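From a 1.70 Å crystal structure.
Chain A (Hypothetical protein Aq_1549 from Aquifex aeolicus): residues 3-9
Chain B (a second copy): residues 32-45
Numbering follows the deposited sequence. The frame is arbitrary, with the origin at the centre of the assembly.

Chain A 3-9: VKEVELE
Chain B, residues 32-45: LNPMELLLVSIGSC

Strand 3-9 of chain A packs on helix 34-45 of chain B, the two axes approaching to 8.0 Å with their N-to-C directions 41° apart. In register, Lys A4 lies beside Glu B36 (CA to CA 6.3 Å) and Leu A8 beside Gly B43 (7.2 Å). The strand is extended (phi -111 to -143°, psi 130 to 154°), so Lys A4, Val A6 and Leu A8 all point toward the helix while Glu A5 and Glu A7 point away. No direct hydrogen bond joins the stretches.

Chain B enters from Leu B32 in an extended conformation, and Asn B33 (phi/psi -68/126°, chi1 t) caps the helix: its OD1 accepts from Glu B36 N at 2.9 Å. The same OD1 lies 3.5 Å from Lys A4 CE. From Pro B34 onward the backbone is helical, with phi near -65° and psi near -40°. Glu B36 (chi1 m, chi2 t) runs alongside Lys A4 (m, m, t, t), with CG 4.0 Å from Lys A4 CD. Two waters complete this polar end, both donating to Glu B36 OE2 at 2.7 Å; one accepts from Lys A4 NZ at 2.7 Å, the other from Glu A5 N at 3.0 Å.

One turn on, Leu B39 (m, t) places CD1 3.7 Å from Lys A4 O and CB 3.5 Å from CG2 of Val A6 (m). Val B40 (t) adds a looser apolar contact, CG2 to Val A6 CG1 at 4.2 Å. At Gly B43 the absence of a side chain lets Leu A8 (m, p) bring CD2 to 3.4 Å from Gly B43 C; an ideal CB there would sit only 3.0 Å from this methyl. Leu A8 CD2 is also 3.4 Å from Ser B44 N, while Ser B44 OG (chi1 p) donates to Val B40 O at 2.8 Å, within the helix.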

ATOM      1  N   VAL A   3       9.896   8.372  10.828  1.00 21.83           N
ATOM      2  CA  VAL A   3       9.367   9.099   9.692  1.00 20.69           C
ATOM      3  C   VAL A   3       9.685   8.360   8.400  1.00 22.53           C
ATOM      4  O   VAL A   3      10.830   7.958   8.170  1.00 24.66           O
ATOM      5  CB  VAL A   3       9.981  10.515   9.608  1.00 21.27           C
ATOM      6  CG1 VAL A   3       9.444  11.248   8.386  1.00 21.16           C
ATOM      7  CG2 VAL A   3       9.673  11.290  10.877  1.00 22.41           C
ATOM      8  N   LYS A   4       8.663   8.161   7.571  1.00 20.44           N
ATOM      9  CA  LYS A   4       8.824   7.513   6.274  1.00 19.72           C
ATOM     10  C   LYS A   4       8.435   8.570   5.252  1.00 21.27           C
ATOM     11  O   LYS A   4       7.476   9.317   5.462  1.00 21.07           O
ATOM     12  CB  LYS A   4       7.880   6.317   6.113  1.00 19.81           C
ATOM     13  CG  LYS A   4       8.126   5.139   7.041  1.00 20.45           C
ATOM     14  CD  LYS A   4       9.455   4.459   6.769  1.00 21.44           C
ATOM     15  CE  LYS A   4       9.506   3.102   7.456  1.00 20.39           C
ATOM     16  NZ  LYS A   4      10.877   2.534   7.486  1.00 22.71           N
ATOM     17  N   GLU A   5       9.171   8.631   4.149  1.00 20.72           N
ATOM     18  CA  GLU A   5       8.889   9.593   3.098  1.00 20.99           C
ATOM     19  C   GLU A   5       9.013   8.970   1.716  1.00 21.44           C
ATOM     20  O   GLU A   5       9.885   8.144   1.466  1.00 20.22           O
ATOM     21  CB  GLU A   5       9.848  10.788   3.187  1.00 24.34           C
ATOM     22  CG  GLU A   5       9.546  11.771   4.302  1.00 31.63           C
ATOM     23  CD  GLU A   5      10.567  12.894   4.376  1.00 34.84           C
ATOM     24  OE1 GLU A   5      10.988  13.388   3.309  1.00 35.72           O
ATOM     25  OE2 GLU A   5      10.942  13.289   5.501  1.00 38.83           O
ATOM     26  N   VAL A   6       8.112   9.348   0.823  1.00 19.67           N
ATOM     27  CA  VAL A   6       8.172   8.864  -0.546  1.00 19.65           C
ATOM     28  C   VAL A   6       7.819  10.049  -1.426  1.00 19.72           C
ATOM     29  O   VAL A   6       7.151  10.979  -0.981  1.00 20.48           O
ATOM     30  CB  VAL A   6       7.195   7.690  -0.812  1.00 19.88           C
ATOM     31  CG1 VAL A   6       7.576   6.488   0.059  1.00 18.83           C
ATOM     32  CG2 VAL A   6       5.767   8.122  -0.557  1.00 21.95           C
ATOM     33  N   GLU A   7       8.300  10.029  -2.663  1.00 20.88           N
ATOM     34  CA  GLU A   7       8.035  11.115  -3.595  1.00 22.17           C
ATOM     35  C   GLU A   7       7.625  10.537  -4.937  1.00 21.98           C
ATOM     36  O   GLU A   7       8.264   9.617  -5.452  1.00 22.36           O
ATOM     37  CB  GLU A   7       9.282  11.992  -3.773  1.00 25.40           C
ATOM     38  CG  GLU A   7       9.888  12.492  -2.469  1.00 32.99           C
ATOM     39  CD  GLU A   7      10.989  13.515  -2.685  1.00 36.62           C
ATOM     40  OE1 GLU A   7      11.843  13.290  -3.567  1.00 39.55           O
ATOM     41  OE2 GLU A   7      11.003  14.538  -1.969  1.00 39.46           O
ATOM     42  N   LEU A   8       6.554  11.082  -5.500  1.00 18.80           N
ATOM     43  CA  LEU A   8       6.047  10.628  -6.784  1.00 19.91           C
ATOM     44  C   LEU A   8       6.125  11.720  -7.835  1.00 21.32           C
ATOM     45  O   LEU A   8       5.976  12.902  -7.533  1.00 20.06           O
ATOM     46  CB  LEU A   8       4.591  10.176  -6.662  1.00 17.44           C
ATOM     47  CG  LEU A   8       4.313   8.793  -6.068  1.00 17.58           C
ATOM     48  CD1 LEU A   8       4.861   8.705  -4.651  1.00 19.78           C
ATOM     49  CD2 LEU A   8       2.818   8.536  -6.085  1.00 19.22           C
ATOM     50  N   GLU A   9       6.353  11.300  -9.074  1.00 21.69           N
ATOM     51  CA  GLU A   9       6.427  12.217 -10.201  1.00 22.38           C
ATOM     52  C   GLU A   9       5.785  11.527 -11.399  1.00 22.93           C
ATOM     53  O   GLU A   9       5.963  10.327 -11.612  1.00 19.84           O
ATOM     54  CB  GLU A   9       7.885  12.580 -10.498  1.00 24.02           C
ATOM     55  CG  GLU A   9       8.064  13.525 -11.670  1.00 27.65           C
ATOM     56  CD  GLU A   9       9.465  14.108 -11.731  1.00 30.54           C
ATOM     57  OE1 GLU A   9      10.439  13.345 -11.537  1.00 30.27           O
ATOM     58  OE2 GLU A   9       9.593  15.328 -11.976  1.00 32.55           O
TER
ATOM     59  N   LEU B  32      11.412  -3.545  -1.123  1.00 21.10           N
ATOM     60  CA  LEU B  32      10.669  -2.311  -0.884  1.00 21.01           C
ATOM     61  C   LEU B  32      10.048  -2.376   0.512  1.00 19.11           C
ATOM     62  O   LEU B  32       9.445  -3.382   0.877  1.00 20.01           O
ATOM     63  CB  LEU B  32       9.571  -2.153  -1.937  1.00 22.33           C
ATOM     64  CG  LEU B  32      10.037  -1.934  -3.380  1.00 25.72           C
ATOM     65  CD1 LEU B  32       8.972  -2.420  -4.351  1.00 27.81           C
ATOM     66  CD2 LEU B  32      10.339  -0.453  -3.593  1.00 28.34           C
ATOM     67  N   ASN B  33      10.200  -1.309   1.287  1.00 18.25           N
ATOM     68  CA  ASN B  33       9.651  -1.270   2.638  1.00 17.29           C
ATOM     69  C   ASN B  33       8.122  -1.249   2.575  1.00 16.92           C
ATOM     70  O   ASN B  33       7.542  -0.403   1.905  1.00 18.63           O
ATOM     71  CB  ASN B  33      10.173  -0.036   3.374  1.00 19.02           C
ATOM     72  CG  ASN B  33       9.580   0.105   4.750  1.00 19.89           C
ATOM     73  OD1 ASN B  33       8.603   0.832   4.950  1.00 18.55           O
ATOM     74  ND2 ASN B  33      10.150  -0.617   5.715  1.00 19.24           N
ATOM     75  N   PRO B  34       7.451  -2.184   3.272  1.00 15.86           N
ATOM     76  CA  PRO B  34       5.980  -2.238   3.256  1.00 15.48           C
ATOM     77  C   PRO B  34       5.251  -0.939   3.602  1.00 14.90           C
ATOM     78  O   PRO B  34       4.286  -0.570   2.932  1.00 15.00           O
ATOM     79  CB  PRO B  34       5.668  -3.364   4.238  1.00 16.14           C
ATOM     80  CG  PRO B  34       6.844  -4.293   4.044  1.00 14.64           C
ATOM     81  CD  PRO B  34       8.008  -3.319   4.029  1.00 15.84           C
ATOM     82  N   MET B  35       5.696  -0.248   4.642  1.00 15.40           N
ATOM     83  CA  MET B  35       5.046   0.996   5.024  1.00 14.33           C
ATOM     84  C   MET B  35       5.325   2.112   4.018  1.00 15.22           C
ATOM     85  O   MET B  35       4.500   3.008   3.839  1.00 14.73           O
ATOM     86  CB  MET B  35       5.447   1.390   6.444  1.00 14.26           C
ATOM     87  CG  MET B  35       4.612   0.648   7.508  1.00 15.57           C
ATOM     88  SD  MET B  35       2.873   1.209   7.655  1.00  6.11           S
ATOM     89  CE  MET B  35       3.107   2.458   8.916  1.00 16.51           C
ATOM     90  N   GLU B  36       6.479   2.066   3.356  1.00 15.45           N
ATOM     91  CA  GLU B  36       6.750   3.065   2.328  1.00 15.02           C
ATOM     92  C   GLU B  36       5.830   2.739   1.152  1.00 15.29           C
ATOM     93  O   GLU B  36       5.311   3.642   0.488  1.00 14.04           O
ATOM     94  CB  GLU B  36       8.219   3.035   1.881  1.00 15.55           C
ATOM     95  CG  GLU B  36       9.159   3.710   2.865  1.00 16.11           C
ATOM     96  CD  GLU B  36      10.603   3.744   2.394  1.00 20.81           C
ATOM     97  OE1 GLU B  36      10.893   3.262   1.276  1.00 23.96           O
ATOM     98  OE2 GLU B  36      11.450   4.255   3.154  1.00 25.81           O
ATOM     99  N   LEU B  37       5.614   1.445   0.900  1.00 15.01           N
ATOM    100  CA  LEU B  37       4.729   1.032  -0.188  1.00 16.55           C
ATOM    101  C   LEU B  37       3.292   1.483   0.070  1.00 14.38           C
ATOM    102  O   LEU B  37       2.547   1.756  -0.871  1.00 14.36           O
ATOM    103  CB  LEU B  37       4.774  -0.490  -0.392  1.00 17.65           C
ATOM    104  CG  LEU B  37       6.015  -0.994  -1.133  1.00 22.99           C
ATOM    105  CD1 LEU B  37       5.928  -2.502  -1.325  1.00 23.51           C
ATOM    106  CD2 LEU B  37       6.110  -0.293  -2.491  1.00 23.83           C
ATOM    107  N   LEU B  38       2.895   1.564   1.337  1.00 13.38           N
ATOM    108  CA  LEU B  38       1.545   2.032   1.635  1.00 13.82           C
ATOM    109  C   LEU B  38       1.440   3.490   1.185  1.00 14.83           C
ATOM    110  O   LEU B  38       0.437   3.899   0.595  1.00 14.34           O
ATOM    111  CB  LEU B  38       1.233   1.923   3.137  1.00 14.17           C
ATOM    112  CG  LEU B  38      -0.076   2.604   3.570  1.00 13.83           C
ATOM    113  CD1 LEU B  38      -1.249   1.983   2.811  1.00 13.84           C
ATOM    114  CD2 LEU B  38      -0.282   2.453   5.071  1.00 15.43           C
ATOM    115  N   LEU B  39       2.476   4.279   1.461  1.00 15.07           N
ATOM    116  CA  LEU B  39       2.452   5.681   1.051  1.00 14.27           C
ATOM    117  C   LEU B  39       2.430   5.768  -0.474  1.00 15.57           C
ATOM    118  O   LEU B  39       1.774   6.641  -1.047  1.00 14.05           O
ATOM    119  CB  LEU B  39       3.662   6.438   1.609  1.00 13.74           C
ATOM    120  CG  LEU B  39       3.700   6.624   3.130  1.00 15.36           C
ATOM    121  CD1 LEU B  39       4.968   7.370   3.504  1.00 17.07           C
ATOM    122  CD2 LEU B  39       2.473   7.409   3.604  1.00 16.35           C
ATOM    123  N   VAL B  40       3.145   4.868  -1.141  1.00 14.03           N
ATOM    124  CA  VAL B  40       3.140   4.877  -2.600  1.00 15.47           C
ATOM    125  C   VAL B  40       1.735   4.545  -3.109  1.00 15.47           C
ATOM    126  O   VAL B  40       1.254   5.157  -4.068  1.00 15.97           O
ATOM    127  CB  VAL B  40       4.157   3.855  -3.189  1.00 14.22           C
ATOM    128  CG1 VAL B  40       3.950   3.714  -4.696  1.00 14.71           C
ATOM    129  CG2 VAL B  40       5.578   4.317  -2.905  1.00 16.11           C
ATOM    130  N   SER B  41       1.073   3.586  -2.464  1.00 15.01           N
ATOM    131  CA  SER B  41      -0.278   3.198  -2.873  1.00 14.79           C
ATOM    132  C   SER B  41      -1.236   4.376  -2.728  1.00 14.95           C
ATOM    133  O   SER B  41      -2.053   4.647  -3.611  1.00 16.28           O
ATOM    134  CB  SER B  41      -0.775   2.021  -2.022  1.00 17.89           C
ATOM    135  OG  SER B  41       0.098   0.914  -2.164  1.00 25.71           O
ATOM    136  N   ILE B  42      -1.130   5.073  -1.605  1.00 14.52           N
ATOM    137  CA  ILE B  42      -1.972   6.233  -1.345  1.00 14.48           C
ATOM    138  C   ILE B  42      -1.702   7.331  -2.374  1.00 15.10           C
ATOM    139  O   ILE B  42      -2.629   7.856  -3.000  1.00 13.81           O
ATOM    140  CB  ILE B  42      -1.694   6.806   0.066  1.00 15.02           C
ATOM    141  CG1 ILE B  42      -2.172   5.818   1.137  1.00 12.91           C
ATOM    142  CG2 ILE B  42      -2.370   8.162   0.223  1.00 15.93           C
ATOM    143  CD1 ILE B  42      -1.723   6.194   2.551  1.00 14.68           C
ATOM    144  N   GLY B  43      -0.425   7.669  -2.537  1.00 13.71           N
ATOM    145  CA  GLY B  43      -0.034   8.718  -3.461  1.00 16.24           C
ATOM    146  C   GLY B  43      -0.412   8.464  -4.905  1.00 16.05           C
ATOM    147  O   GLY B  43      -0.907   9.365  -5.589  1.00 16.42           O
ATOM    148  N   SER B  44      -0.195   7.238  -5.377  1.00 15.19           N
ATOM    149  CA  SER B  44      -0.516   6.915  -6.760  1.00 15.57           C
ATOM    150  C   SER B  44      -2.018   6.814  -6.994  1.00 16.83           C
ATOM    151  O   SER B  44      -2.517   7.256  -8.032  1.00 17.61           O
ATOM    152  CB  SER B  44       0.189   5.621  -7.190  1.00 16.12           C
ATOM    153  OG  SER B  44      -0.166   4.529  -6.360  1.00 17.02           O
ATOM    154  N   CYS B  45      -2.748   6.243  -6.036  1.00 16.83           N
ATOM    155  CA  CYS B  45      -4.199   6.126  -6.181  1.00 16.08           C
ATOM    156  C   CYS B  45      -4.783   7.531  -6.313  1.00 16.20           C
ATOM    157  O   CYS B  45      -5.580   7.801  -7.212  1.00 17.32           O
ATOM    158  CB  CYS B  45      -4.815   5.434  -4.963  1.00 15.63           C
ATOM    159  SG  CYS B  45      -6.583   5.043  -5.138  1.00 19.24           S
TER
HETATM  160  O   HOH W   1      11.983   2.417   5.017  1.00 27.54           O
HETATM  161  O   HOH W   2      11.411   6.702   4.234  1.00 24.64           O